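PDB 3E13: putative iron-uptake ABC transport system,periplasmic iron-binding protein from Campylobacter jejuni, which binds ferric iron in the periplasm and probably delivers it to an ABC transporter for uptake into the cell. Local coordinates for residues Tyr143-Leu148 against Glu307-Tyr312; Ala162-Val167 against Asp313-Arg318. All coordinates share one frame; numbering follows the deposited sequence.

Contact 1 of 2, residues Tyr143-Leu148 against Glu307-Tyr312; sequences YSKTLL and EAVKIY. With FE (Fe (III) ion), chain B.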
ATOM      1  N   TYR A 143       0.805  -5.791   1.553  1.00  9.30           N
ATOM      2  CA  TYR A 143       2.125  -5.129   1.391  1.00  7.99           C
ATOM      3  C   TYR A 143       3.258  -6.143   1.313  1.00  8.91           C
ATOM      4  O   TYR A 143       4.160  -5.989   0.512  1.00  8.82           O
ATOM      5  CB  TYR A 143       2.451  -4.129   2.479  1.00  8.59           C
ATOM      6  CG  TYR A 143       1.315  -3.164   2.778  1.00  8.05           C
ATOM      7  CD1 TYR A 143       0.444  -2.691   1.782  1.00  7.97           C
ATOM      8  CD2 TYR A 143       1.140  -2.669   4.048  1.00  8.42           C
ATOM      9  CE1 TYR A 143      -0.579  -1.856   2.108  1.00  7.84           C
ATOM     10  CE2 TYR A 143       0.134  -1.785   4.360  1.00  8.45           C
ATOM     11  CZ  TYR A 143      -0.707  -1.347   3.369  1.00  9.14           C
ATOM     12  OH  TYR A 143      -1.799  -0.563   3.662  1.00 11.02           O
ATOM     13  N   SER A 144       3.137  -7.248   2.046  1.00  8.97           N
ATOM     14  CA  SER A 144       4.188  -8.247   2.073  1.00  8.34           C
ATOM     15  C   SER A 144       4.172  -9.063   0.809  1.00  8.46           C
ATOM     16  O   SER A 144       5.237  -9.352   0.247  1.00  8.55           O
ATOM     17  CB  SER A 144       4.007  -9.228   3.264  1.00  8.44           C
ATOM     18  OG  SER A 144       4.043  -8.567   4.503  1.00 10.32           O
ATOM     19  N   LYS A 145       2.978  -9.448   0.371  1.00  8.81           N
ATOM     20  CA  LYS A 145       2.797 -10.231  -0.860  1.00  9.37           C
ATOM     21  C   LYS A 145       3.314  -9.441  -2.063  1.00  8.45           C
ATOM     22  O   LYS A 145       4.029  -9.978  -2.885  1.00  8.59           O
ATOM     23  CB  LYS A 145       1.361 -10.589  -1.052  1.00  8.40           C
ATOM     24  CG  LYS A 145       0.927 -11.595  -0.044  1.00 11.45           C
ATOM     25  CD  LYS A 145      -0.445 -12.100  -0.274  1.00 11.04           C
ATOM     26  CE  LYS A 145      -1.485 -11.080  -0.026  1.00 11.14           C
ATOM     27  NZ  LYS A 145      -2.917 -11.697  -0.064  1.00 14.41           N
ATOM     28  N   THR A 146       2.985  -8.164  -2.138  1.00  9.63           N
ATOM     29  CA  THR A 146       3.387  -7.355  -3.265  1.00  9.75           C
ATOM     30  C   THR A 146       4.863  -7.024  -3.255  1.00  8.32           C
ATOM     31  O   THR A 146       5.487  -7.034  -4.297  1.00  8.31           O
ATOM     32  CB  THR A 146       2.507  -6.122  -3.388  1.00  9.98           C
ATOM     33  OG1 THR A 146       1.165  -6.570  -3.704  1.00  9.58           O
ATOM     34  CG2 THR A 146       2.978  -5.207  -4.532  1.00 10.93           C
ATOM     35  N   LEU A 147       5.452  -6.817  -2.089  1.00  8.49           N
ATOM     36  CA  LEU A 147       6.883  -6.661  -2.021  1.00  8.47           C
ATOM     37  C   LEU A 147       7.604  -7.898  -2.562  1.00  8.13           C
ATOM     38  O   LEU A 147       8.537  -7.794  -3.341  1.00  8.82           O
ATOM     39  CB  LEU A 147       7.338  -6.294  -0.610  1.00  8.59           C
ATOM     40  CG  LEU A 147       8.833  -6.184  -0.306  1.00  8.93           C
ATOM     41  CD1 LEU A 147       9.460  -5.056  -1.165  1.00  9.34           C
ATOM     42  CD2 LEU A 147       9.044  -5.896   1.165  1.00 10.61           C
ATOM     43  N   LEU A 148       7.183  -9.106  -2.139  1.00  8.42           N
ATOM     44  CA  LEU A 148       7.832 -10.302  -2.612  1.00  8.49           C
ATOM     45  C   LEU A 148       7.629 -10.489  -4.114  1.00  8.10           C
ATOM     46  O   LEU A 148       8.543 -10.879  -4.835  1.00  9.33           O
ATOM     47  CB  LEU A 148       7.311 -11.528  -1.875  1.00  8.31           C
ATOM     48  CG  LEU A 148       8.008 -12.827  -2.288  1.00  7.96           C
ATOM     49  CD1 LEU A 148       9.465 -12.797  -2.027  1.00  9.68           C
ATOM     50  CD2 LEU A 148       7.379 -13.991  -1.513  1.00 10.73           C
ATOM     51  N   GLU A 307       2.685 -16.616  -7.419  1.00 10.70           N
ATOM     52  CA  GLU A 307       3.925 -17.272  -7.052  1.00 10.01           C
ATOM     53  C   GLU A 307       4.469 -16.740  -5.718  1.00 10.79           C
ATOM     54  O   GLU A 307       4.994 -17.478  -4.910  1.00 10.55           O
ATOM     55  CB  GLU A 307       4.961 -17.102  -8.172  1.00 10.41           C
ATOM     56  CG  GLU A 307       6.234 -17.890  -7.872  1.00 12.01           C
ATOM     57  CD  GLU A 307       7.192 -17.933  -9.040  1.00 13.46           C
ATOM     58  OE1 GLU A 307       7.283 -16.956  -9.801  1.00 17.13           O
ATOM     59  OE2 GLU A 307       7.867 -18.976  -9.232  1.00 15.65           O
ATOM     60  N   ALA A 308       4.306 -15.436  -5.456  1.00 10.11           N
ATOM     61  CA  ALA A 308       4.696 -14.878  -4.168  1.00 10.12           C
ATOM     62  C   ALA A 308       3.974 -15.570  -3.024  1.00  8.89           C
ATOM     63  O   ALA A 308       4.597 -15.898  -2.028  1.00 10.30           O
ATOM     64  CB  ALA A 308       4.375 -13.380  -4.134  1.00 10.47           C
ATOM     65  N   VAL A 309       2.672 -15.768  -3.146  1.00 10.29           N
ATOM     66  CA  VAL A 309       1.899 -16.478  -2.136  1.00 10.76           C
ATOM     67  C   VAL A 309       2.501 -17.873  -1.871  1.00 11.15           C
ATOM     68  O   VAL A 309       2.738 -18.269  -0.738  1.00 11.12           O
ATOM     69  CB  VAL A 309       0.397 -16.561  -2.536  1.00 12.52           C
ATOM     70  CG1 VAL A 309      -0.368 -17.563  -1.633  1.00 12.15           C
ATOM     71  CG2 VAL A 309      -0.218 -15.192  -2.509  1.00 12.31           C
ATOM     72  N   LYS A 310       2.774 -18.589  -2.951  1.00 10.93           N
ATOM     73  CA  LYS A 310       3.302 -19.956  -2.853  1.00 11.65           C
ATOM     74  C   LYS A 310       4.676 -19.975  -2.207  1.00 11.26           C
ATOM     75  O   LYS A 310       4.972 -20.840  -1.408  1.00 11.47           O
ATOM     76  CB  LYS A 310       3.310 -20.609  -4.217  1.00 11.87           C
ATOM     77  CG  LYS A 310       1.942 -21.093  -4.613  1.00 15.21           C
ATOM     78  CD  LYS A 310       1.900 -21.400  -6.067  1.00 18.67           C
ATOM     79  CE  LYS A 310       0.588 -22.078  -6.443  1.00 22.33           C
ATOM     80  NZ  LYS A 310       0.445 -22.284  -7.897  1.00 22.43           N
ATOM     81  N   ILE A 311       5.522 -19.009  -2.545  1.00 10.10           N
ATOM     82  CA  ILE A 311       6.817 -18.945  -1.918  1.00 10.78           C
ATOM     83  C   ILE A 311       6.756 -18.673  -0.447  1.00 10.88           C
ATOM     84  O   ILE A 311       7.442 -19.356   0.331  1.00 11.37           O
ATOM     85  CB  ILE A 311       7.702 -17.925  -2.645  1.00  9.18           C
ATOM     86  CG1 ILE A 311       8.040 -18.434  -4.034  1.00 12.74           C
ATOM     87  CG2 ILE A 311       9.000 -17.578  -1.836  1.00  9.94           C
ATOM     88  CD1 ILE A 311       8.929 -17.442  -4.858  1.00 11.75           C
ATOM     89  N   TYR A 312       5.942 -17.711  -0.004  1.00 10.25           N
ATOM     90  CA  TYR A 312       5.862 -17.471   1.403  1.00 10.61           C
ATOM     91  C   TYR A 312       5.333 -18.745   2.115  1.00 13.09           C
ATOM     92  O   TYR A 312       5.819 -19.062   3.206  1.00 13.35           O
ATOM     93  CB  TYR A 312       4.904 -16.324   1.682  1.00 10.62           C
ATOM     94  CG  TYR A 312       5.495 -14.925   1.638  1.00  8.92           C
ATOM     95  CD1 TYR A 312       4.800 -13.881   1.018  1.00 10.06           C
ATOM     96  CD2 TYR A 312       6.662 -14.609   2.301  1.00 10.61           C
ATOM     97  CE1 TYR A 312       5.304 -12.564   1.034  1.00  7.93           C
ATOM     98  CE2 TYR A 312       7.168 -13.281   2.298  1.00 10.21           C
ATOM     99  CZ  TYR A 312       6.487 -12.291   1.680  1.00  9.38           C
ATOM    100  OH  TYR A 312       6.976 -10.993   1.734  1.00  8.68           O
TER
HETATM  101 FE    FE B 326      -1.849   0.977   4.928  1.00 10.42          FE
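Tyr312 and Ser144 make the one hydrogen bond between these helical segments, from the phenol OH to the backbone carbonyl, with 2.8 Å between Tyr312 OH and Ser144 O. The hydroxyl stands above the carbonyl plane, 54° out of it. Leu148 N, closing the helical turn, reaches the same oxygen from the opposite face, so Ser144 O is gripped by two donors. The serine's own hydroxyl turns elsewhere, to Ser138 O.

Leu148 supplies the CH-pi contact. Its CD2 methyl sits over the centre of the Tyr312 ring, 3.5 Å from the centroid and 8° off the normal. Ser144 O and Lys145 CA lie at the edge of that ring, in its plane, so the tyrosine is held both at its rim and over one face.

Apolar packing continues from this pair. The same Leu148 CD2 touches Ile311 CG2 at 3.9 Å and also meets Ala308 CB, a methyl that in addition rests against a carbonyl oxygen, Lys145 O, at 3.6 Å. The small alanine sits where the backbones come nearest, Leu148 CA to Ala308 CA being 5.8 Å. Farther out, Lys145 and Val309 run side by side in the same direction, with Lys145 CD 3.8 Å from Val309 CG2.

The segment axes approach to 8.9 Å at 105°, so helix 305-315 runs across the first half of helix 142-155. Tyr143, at the start of that helix and not part of the packing, binds the iron(III) ion through OH at 2.0 Å, alongside His11, Tyr12, Tyr199 and Tyr200. Trp163 and Ala160 of helix 157-170 pack against the Leu148 cluster, while Leu147 rests on Val195 of strand 193-197.

Contact 2 of 2, residues Ala162-Val167 against Asp313-Arg318; sequences AWAKGV and DEVGFR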
ATOM      1  N   ALA A 162      14.887 -17.494  -1.489  1.00 10.29           N
ATOM      2  CA  ALA A 162      15.970 -17.322  -0.539  1.00 11.57           C
ATOM      3  C   ALA A 162      15.737 -16.104   0.389  1.00 11.41           C
ATOM      4  O   ALA A 162      16.030 -16.165   1.590  1.00 11.53           O
ATOM      5  CB  ALA A 162      17.253 -17.209  -1.254  1.00 12.60           C
ATOM      6  N   TRP A 163      15.223 -15.024  -0.194  1.00 12.46           N
ATOM      7  CA  TRP A 163      14.875 -13.828   0.570  1.00 12.25           C
ATOM      8  C   TRP A 163      13.808 -14.104   1.603  1.00 12.08           C
ATOM      9  O   TRP A 163      13.997 -13.767   2.775  1.00 11.99           O
ATOM     10  CB  TRP A 163      14.415 -12.724  -0.362  1.00 11.27           C
ATOM     11  CG  TRP A 163      14.113 -11.453   0.346  1.00 10.92           C
ATOM     12  CD1 TRP A 163      15.006 -10.468   0.715  1.00  9.97           C
ATOM     13  CD2 TRP A 163      12.836 -10.994   0.727  1.00 11.40           C
ATOM     14  NE1 TRP A 163      14.345  -9.433   1.320  1.00 11.33           N
ATOM     15  CE2 TRP A 163      13.003  -9.725   1.352  1.00 12.62           C
ATOM     16  CE3 TRP A 163      11.540 -11.540   0.661  1.00 10.32           C
ATOM     17  CZ2 TRP A 163      11.920  -8.996   1.846  1.00 11.05           C
ATOM     18  CZ3 TRP A 163      10.485 -10.814   1.167  1.00 12.19           C
ATOM     19  CH2 TRP A 163      10.674  -9.570   1.755  1.00 13.08           C
ATOM     20  N   ALA A 164      12.743 -14.759   1.191  1.00 11.21           N
ATOM     21  CA  ALA A 164      11.625 -15.068   2.082  1.00 10.47           C
ATOM     22  C   ALA A 164      12.088 -15.940   3.258  1.00 12.11           C
ATOM     23  O   ALA A 164      11.745 -15.674   4.400  1.00 11.76           O
ATOM     24  CB  ALA A 164      10.487 -15.706   1.316  1.00 11.00           C
ATOM     25  N   LYS A 165      12.905 -16.947   2.952  1.00 12.51           N
ATOM     26  CA  LYS A 165      13.444 -17.841   3.958  1.00 13.05           C
ATOM     27  C   LYS A 165      14.320 -17.124   4.967  1.00 13.62           C
ATOM     28  O   LYS A 165      14.165 -17.322   6.195  1.00 13.35           O
ATOM     29  CB  LYS A 165      14.179 -19.011   3.272  1.00 14.96           C
ATOM     30  CG  LYS A 165      14.873 -19.991   4.221  1.00 17.43           C
ATOM     31  CD  LYS A 165      15.506 -21.168   3.452  1.00 24.08           C
ATOM     32  CE  LYS A 165      16.261 -22.132   4.409  1.00 25.85           C
ATOM     33  NZ  LYS A 165      17.430 -22.786   3.769  1.00 33.42           N
ATOM     34  N   GLY A 166      15.188 -16.235   4.474  1.00 12.41           N
ATOM     35  CA  GLY A 166      16.083 -15.513   5.334  1.00 12.88           C
ATOM     36  C   GLY A 166      15.359 -14.501   6.204  1.00 12.18           C
ATOM     37  O   GLY A 166      15.654 -14.340   7.376  1.00 13.35           O
ATOM     38  N   VAL A 167      14.419 -13.760   5.619  1.00 11.79           N
ATOM     39  CA  VAL A 167      13.578 -12.852   6.378  1.00 12.20           C
ATOM     40  C   VAL A 167      12.852 -13.587   7.508  1.00 12.15           C
ATOM     41  O   VAL A 167      12.891 -13.150   8.671  1.00 12.86           O
ATOM     42  CB  VAL A 167      12.590 -12.143   5.452  1.00 11.99           C
ATOM     43  CG1 VAL A 167      11.510 -11.429   6.252  1.00 14.65           C
ATOM     44  CG2 VAL A 167      13.368 -11.117   4.582  1.00 12.88           C
ATOM     45  N   ASP A 313       4.341 -19.403   1.526  1.00 14.72           N
ATOM     46  CA  ASP A 313       3.707 -20.596   2.122  1.00 16.85           C
ATOM     47  C   ASP A 313       4.791 -21.691   2.253  1.00 18.02           C
ATOM     48  O   ASP A 313       4.878 -22.360   3.283  1.00 18.56           O
ATOM     49  CB  ASP A 313       2.534 -21.130   1.257  1.00 17.33           C
ATOM     50  CG  ASP A 313       1.220 -20.339   1.367  1.00 22.72           C
ATOM     51  OD1 ASP A 313       1.074 -19.351   2.143  1.00 23.35           O
ATOM     52  OD2 ASP A 313       0.218 -20.656   0.644  1.00 24.38           O
ATOM     53  N   GLU A 314       5.628 -21.837   1.221  1.00 17.85           N
ATOM     54  CA  GLU A 314       6.664 -22.882   1.115  1.00 19.12           C
ATOM     55  C   GLU A 314       7.754 -22.762   2.146  1.00 18.45           C
ATOM     56  O   GLU A 314       8.195 -23.785   2.672  1.00 19.66           O
ATOM     57  CB  GLU A 314       7.372 -22.851  -0.247  1.00 20.47           C
ATOM     58  CG  GLU A 314       6.565 -23.299  -1.437  1.00 26.94           C
ATOM     59  CD  GLU A 314       7.226 -22.968  -2.775  1.00 30.86           C
ATOM     60  OE1 GLU A 314       8.478 -22.805  -2.854  1.00 36.66           O
ATOM     61  OE2 GLU A 314       6.481 -22.840  -3.771  1.00 36.57           O
ATOM     62  N   VAL A 315       8.183 -21.530   2.453  1.00 16.11           N
ATOM     63  CA  VAL A 315       9.266 -21.327   3.401  1.00 16.07           C
ATOM     64  C   VAL A 315       8.807 -21.314   4.875  1.00 15.67           C
ATOM     65  O   VAL A 315       9.639 -21.299   5.762  1.00 16.87           O
ATOM     66  CB  VAL A 315      10.121 -20.051   3.050  1.00 15.65           C
ATOM     67  CG1 VAL A 315      10.550 -20.094   1.593  1.00 16.26           C
ATOM     68  CG2 VAL A 315       9.396 -18.752   3.430  1.00 14.71           C
ATOM     69  N   GLY A 316       7.505 -21.336   5.127  1.00 16.48           N
ATOM     70  CA  GLY A 316       6.991 -21.485   6.474  1.00 18.25           C
ATOM     71  C   GLY A 316       6.356 -20.275   7.125  1.00 19.58           C
ATOM     72  O   GLY A 316       6.207 -20.248   8.342  1.00 20.13           O
ATOM     73  N   PHE A 317       6.016 -19.243   6.355  1.00 20.62           N
ATOM     74  CA  PHE A 317       5.122 -18.200   6.917  1.00 22.04           C
ATOM     75  C   PHE A 317       3.683 -18.663   7.126  1.00 24.52           C
ATOM     76  O   PHE A 317       3.273 -19.754   6.676  1.00 24.97           O
ATOM     77  CB  PHE A 317       5.071 -17.006   5.990  1.00 21.61           C
ATOM     78  CG  PHE A 317       6.271 -16.115   6.075  1.00 19.97           C
ATOM     79  CD1 PHE A 317       6.284 -15.019   6.940  1.00 16.69           C
ATOM     80  CD2 PHE A 317       7.363 -16.335   5.272  1.00 16.70           C
ATOM     81  CE1 PHE A 317       7.379 -14.174   6.999  1.00 18.34           C
ATOM     82  CE2 PHE A 317       8.494 -15.458   5.319  1.00 18.50           C
ATOM     83  CZ  PHE A 317       8.506 -14.409   6.157  1.00 17.39           C
ATOM     84  N   ARG A 318       2.948 -17.818   7.862  1.00 27.95           N
ATOM     85  CA  ARG A 318       1.517 -17.521   7.701  1.00 31.45           C
ATOM     86  C   ARG A 318       0.689 -17.850   8.922  1.00 33.39           C
ATOM     87  O   ARG A 318       0.037 -16.936   9.386  1.00 33.85           O
ATOM     88  CB  ARG A 318       0.854 -18.069   6.417  1.00 30.86           C
ATOM     89  CG  ARG A 318       0.081 -19.362   6.664  1.00 31.58           C
ATOM     90  CD  ARG A 318      -0.564 -19.945   5.446  1.00 34.49           C
ATOM     91  NE  ARG A 318      -1.401 -18.971   4.765  1.00 36.04           N
ATOM     92  CZ  ARG A 318      -2.576 -18.538   5.211  1.00 34.93           C
ATOM     93  NH1 ARG A 318      -3.051 -18.962   6.376  1.00 33.95           N
ATOM     94  NH2 ARG A 318      -3.283 -17.674   4.486  1.00 35.75           N
TER
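Lys165 and Val315 bring the two backbones nearest, their CA atoms 5.5 Å apart, where helix 305-315 closes in a Schellman motif and Gly316 ends the helix with a positive phi of 108°.

Val315 is the last side chain before that turn, and its two methyls divide their contacts. CG2, set between the backbone N and the carbonyl carbon, meets Ala164 CB at 3.9 Å, whereas CG1 lies 4.1 Å from Lys165 CB. Only the root of the lysine takes part; the rest of its chain leads away from the interface. Beyond the glycine, Phe317 comes back to helix 157-170 with the edge of its ring. Its CE2 is 3.4 Å from Ala164 O, which lies near the ring plane, and its CZ is 4.2 Å from Val167 CG1, also at the rim. No hydrogen bond joins the segments; the contact is made by van der Waals packing, chiefly of valine methyls and a ring edge.

Far from the iron, this contact lays the C-terminal end of helix 305-315 and the tail after it against helix 157-170. The Phe317 ring also meets Tyr312 edge-to-face and touches Leu168. Trp163, from the same helix as Ala164, has Val167 CG2 over the centre of its indole and bonds through NE1 to Tyr122 O; it packs on Tyr312 and on Leu147, Leu148 and Ile151 of helix 142-155.

In the fold
Helix 305-315 serves both contacts, meeting helix 142-155 in contact 1 and the next helix in the chain, 157-170, in contact 2. Their centres are about 9 Å apart, and they join directly: Leu148 CD1 and Trp163 CE3 pack at 3.6 Å, and Tyr312 O probably accepts a hydrogen bond from Phe317 N. Both are largely buried; the centre of contact 1 lies nearer the centre of the chain, about 14 Å against about 21 Å, and contact 2 alone includes an exposed residue, Lys165. Contact 1 buries 349 Å² against 187 Å² and combines a hydrogen bond with apolar packing; its segment 143-148 also carries the iron ligand Tyr143. Contact 2 has no hydrogen bond between its segments.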